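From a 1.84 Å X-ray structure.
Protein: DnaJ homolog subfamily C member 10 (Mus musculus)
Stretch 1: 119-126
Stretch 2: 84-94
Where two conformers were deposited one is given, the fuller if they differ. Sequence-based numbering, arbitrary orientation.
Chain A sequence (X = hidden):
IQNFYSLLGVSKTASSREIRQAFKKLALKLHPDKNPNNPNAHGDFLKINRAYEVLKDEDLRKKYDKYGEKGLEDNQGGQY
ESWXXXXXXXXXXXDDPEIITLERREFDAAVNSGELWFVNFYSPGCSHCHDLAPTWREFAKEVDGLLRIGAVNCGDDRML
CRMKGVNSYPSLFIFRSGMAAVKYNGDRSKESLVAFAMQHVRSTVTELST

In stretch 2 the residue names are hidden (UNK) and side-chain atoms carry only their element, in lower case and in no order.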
# COMPACT_ATOMS: atom_id res chain seq x y z
N VAL A 119 -4.16 7.02 9.87
CA VAL A 119 -3.82 6.56 8.54
C VAL A 119 -3.16 7.66 7.68
O VAL A 119 -3.64 8.81 7.63
CB VAL A 119 -5.10 6.04 7.82
CG1 VAL A 119 -4.77 5.58 6.35
CG2 VAL A 119 -5.70 4.91 8.65
N ASN A 120 -2.06 7.29 7.04
CA ASN A 120 -1.31 8.13 6.14
C ASN A 120 -1.74 7.76 4.73
O ASN A 120 -1.43 6.63 4.27
CB ASN A 120 0.18 7.84 6.32
CG ASN A 120 1.06 8.54 5.30
OD1 ASN A 120 0.57 9.31 4.47
ND2 ASN A 120 2.36 8.33 5.41
N PHE A 121 -2.45 8.68 4.08
CA PHE A 121 -2.87 8.56 2.68
C PHE A 121 -1.77 9.19 1.83
O PHE A 121 -1.52 10.40 1.91
CB PHE A 121 -4.20 9.28 2.38
CG PHE A 121 -5.39 8.63 3.03
CD1 PHE A 121 -6.19 7.76 2.31
CD2 PHE A 121 -5.74 8.96 4.34
CE1 PHE A 121 -7.30 7.16 2.92
CE2 PHE A 121 -6.84 8.35 4.96
CZ PHE A 121 -7.62 7.46 4.24
N TYR A 122 -1.10 8.37 1.05
CA TYR A 122 0.04 8.85 0.25
C TYR A 122 -0.15 8.49 -1.23
O TYR A 122 -1.12 7.83 -1.60
CB TYR A 122 1.35 8.28 0.87
CG TYR A 122 1.48 6.76 0.76
CD1 TYR A 122 2.15 6.22 -0.33
CD2 TYR A 122 0.95 5.87 1.71
CE1 TYR A 122 2.27 4.86 -0.52
CE2 TYR A 122 1.09 4.42 1.50
CZ TYR A 122 1.77 3.97 0.39
OH TYR A 122 2.01 2.61 0.09
N SER A 123 0.75 8.94 -2.10
CA SER A 123 0.65 8.63 -3.51
C SER A 123 2.08 8.42 -4.02
O SER A 123 3.01 9.03 -3.49
CB SER A 123 -0.07 9.76 -4.25
OG SER A 123 -0.08 9.56 -5.65
N PRO A 124 2.25 7.54 -5.03
CA PRO A 124 3.59 7.34 -5.59
C PRO A 124 4.07 8.68 -6.25
O PRO A 124 3.25 9.50 -6.66
CB PRO A 124 3.36 6.24 -6.67
CG PRO A 124 1.89 6.26 -6.96
CD PRO A 124 1.29 6.56 -5.59
N GLY A 125 5.37 8.90 -6.32
CA GLY A 125 5.87 10.11 -6.99
C GLY A 125 5.67 11.38 -6.16
O GLY A 125 5.59 12.48 -6.71
N CYS A 126 5.56 11.25 -4.85
CA CYS A 126 5.18 12.39 -4.02
C CYS A 126 6.34 12.67 -3.08
O CYS A 126 6.69 11.84 -2.21
CB CYS A 126 3.91 12.03 -3.25
SG CYS A 126 3.43 13.09 -1.85
N UNK A 84 14.00 2.55 -10.59
CA UNK A 84 14.00 3.44 -9.43
C UNK A 84 12.63 3.47 -8.72
O UNK A 84 12.55 3.50 -7.50
o UNK A 84 14.54 5.62 -8.72
c UNK A 84 14.33 4.87 -9.89
N UNK A 85 11.58 3.51 -9.51
CA UNK A 85 10.24 3.40 -8.95
C UNK A 85 10.12 2.13 -8.09
O UNK A 85 9.59 2.20 -6.98
c UNK A 85 5.99 1.58 -8.94
c UNK A 85 7.76 3.13 -9.55
c UNK A 85 5.63 3.97 -8.76
c UNK A 85 6.92 4.19 -9.23
o UNK A 85 3.93 2.41 -8.17
c UNK A 85 9.18 3.38 -10.06
c UNK A 85 7.27 1.82 -9.40
c UNK A 85 5.19 2.66 -8.60
N UNK A 86 10.57 0.97 -8.59
CA UNK A 86 10.42 -0.27 -7.79
C UNK A 86 11.35 -0.25 -6.59
O UNK A 86 11.05 -0.81 -5.53
c UNK A 86 8.21 -1.78 -9.34
c UNK A 86 7.20 -1.80 -10.34
c UNK A 86 8.90 -1.42 -12.02
o UNK A 86 6.65 -1.60 -12.67
c UNK A 86 7.57 -1.59 -11.66
c UNK A 86 9.89 -1.40 -11.02
c UNK A 86 9.55 -1.60 -9.68
c UNK A 86 10.62 -1.53 -8.63
N UNK A 87 12.51 0.40 -6.75
CA UNK A 87 13.49 0.34 -5.69
C UNK A 87 13.07 1.21 -4.53
O UNK A 87 13.27 0.84 -3.40
c UNK A 87 14.87 0.81 -6.25
n UNK A 87 15.81 0.44 -1.94
c UNK A 87 15.98 0.92 -5.13
n UNK A 87 18.01 0.19 -1.35
c UNK A 87 16.34 -0.47 -4.58
c UNK A 87 17.06 0.10 -2.27
n UNK A 87 17.33 -0.34 -3.48
N UNK A 88 12.49 2.40 -4.81
CA UNK A 88 12.29 3.37 -3.75
C UNK A 88 10.82 3.79 -3.56
O UNK A 88 10.51 4.40 -2.54
c UNK A 88 16.79 4.24 -5.05
c UNK A 88 15.24 4.17 -2.71
c UNK A 88 16.67 3.97 -2.65
c UNK A 88 15.36 4.44 -5.08
o UNK A 88 18.80 3.80 -3.74
c UNK A 88 14.60 4.42 -3.94
c UNK A 88 17.42 4.00 -3.82
c UNK A 88 13.10 4.63 -4.00
N UNK A 89 9.93 3.48 -4.53
CA UNK A 89 8.57 4.09 -4.50
C UNK A 89 7.44 3.06 -4.58
O UNK A 89 6.33 3.39 -5.01
o UNK A 89 6.93 6.90 -6.23
c UNK A 89 8.40 5.11 -5.65
c UNK A 89 7.35 6.21 -5.31
o UNK A 89 6.93 6.38 -4.14
N UNK A 90 7.75 1.84 -4.17
CA UNK A 90 6.86 0.70 -4.35
C UNK A 90 6.75 -0.08 -3.03
O UNK A 90 7.78 -0.40 -2.43
c UNK A 90 6.80 -2.60 -5.24
c UNK A 90 5.34 -1.15 -6.50
c UNK A 90 6.51 -1.34 -5.76
c UNK A 90 4.49 -2.24 -6.77
c UNK A 90 7.41 -0.19 -5.47
c UNK A 90 5.95 -3.70 -5.48
c UNK A 90 4.79 -3.52 -6.27
N UNK A 91 5.53 -0.34 -2.57
CA UNK A 91 5.33 -1.08 -1.30
C UNK A 91 6.06 -0.42 -0.15
O UNK A 91 6.77 -1.07 0.62
N UNK A 92 5.89 0.91 -0.05
CA UNK A 92 6.69 1.76 0.83
C UNK A 92 6.84 1.22 2.24
O UNK A 92 7.92 1.32 2.84
c UNK A 92 6.10 3.94 -0.38
c UNK A 92 5.96 3.22 0.96
c UNK A 92 7.50 3.65 -1.05
c UNK A 92 6.59 4.10 1.97
N UNK A 93 5.74 0.74 2.79
CA UNK A 93 5.78 0.38 4.22
C UNK A 93 5.78 -1.10 4.46
O UNK A 93 5.53 -1.47 5.59
c UNK A 93 3.78 3.36 4.38
c UNK A 93 5.94 4.59 5.68
c UNK A 93 5.82 3.19 5.66
c UNK A 93 4.73 2.56 5.02
c UNK A 93 3.92 4.74 4.35
o UNK A 93 5.08 6.70 4.99
c UNK A 93 4.99 5.34 5.02
c UNK A 93 4.60 1.03 4.99
N UNK A 94 6.06 -1.89 3.43
CA UNK A 94 6.02 -3.38 3.51
C UNK A 94 7.03 -4.01 4.44
O UNK A 94 6.85 -5.15 4.86
c UNK A 94 6.16 -4.01 2.14
o UNK A 94 3.84 -3.34 1.83
o UNK A 94 4.93 -4.20 0.10
c UNK A 94 4.88 -3.85 1.29
O HOH W 1 3.95 2.24 -1.90
O HOH W 2 2.85 0.80 1.88
O HOH W 3 4.68 8.56 3.23

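Position 84 carries one carbon and then one oxygen and lies out of reach of stretch 1; it is Ser84, in a helix that begins earlier in the chain. Position 85 has one carbon leading to a six-carbon ring that bears an oxygen. Its CA-to-CB bond points sideways, yet the ring comes nearer, and a carbon at the ring edge meets Pro124. This is Tyr85, with CE1 3.8 Å from Pro124 CB. Position 86 repeats the same atoms, ring and oxygen, without touching stretch 1, and is Tyr86. At 87, three carbons and a nitrogen end in a carbon holding two more nitrogens, the guanidinium of Arg87, also out of reach. Position 88 is again a carbon and an oxygen-bearing ring, distant from stretch 1: Tyr88.

Position 89 has two carbons, the second carrying two oxygens, and points toward Pro124 and Gly125. Four side-chain atoms in this arrangement make a carboxylate, Asp89. Its backbone N still donates to Tyr85 O (2.8 Å), although it is the first residue to leave helical phi/psi. Position 90 shows one carbon and a six-carbon ring without oxygen, directed away from stretch 1, and is Phe90. Position 91 has no side-chain atoms and is Gly91; its positive phi suits glycine, and it opens a type I turn ending at position 94.

Four carbons at 92, forked at the first with one arm two carbons long, pack against the Tyr122 ring and identify Ile92; its CG1 lies 3.9 Å from Tyr122 CE1. Position 93 has one carbon, a six-carbon ring and an oxygen, and reaches both Tyr122 and Asn120: Tyr93. Position 94, with two carbons and two terminal oxygens, does not touch stretch 1 and is Asp94, whose N closes the turn on Gly91 O at 3.0 Å.

The contact joins a polar anchor to an aromatic one. Gly125 N donates a short hydrogen bond to Asp89 OD2 (2.5 Å, 144° at the hydrogen), fixing the loop after the strand beside the end of the helix. Further along, the edge of Tyr93 meets the face of Tyr122, with planes at 88° and centroids 5.7 Å apart. Water extends this packing: Tyr122 OH binds water 1 and water 2, which accept from the backbone N atoms of Ile92 and Tyr93, respectively. Asn120 ND2 lies 3.2 Å from Tyr93 OH at a poor angle for a direct hydrogen bond; water 3 bridges the two side chains instead.

Stretch 2, residues 84-94: SYYRYDFGIYD
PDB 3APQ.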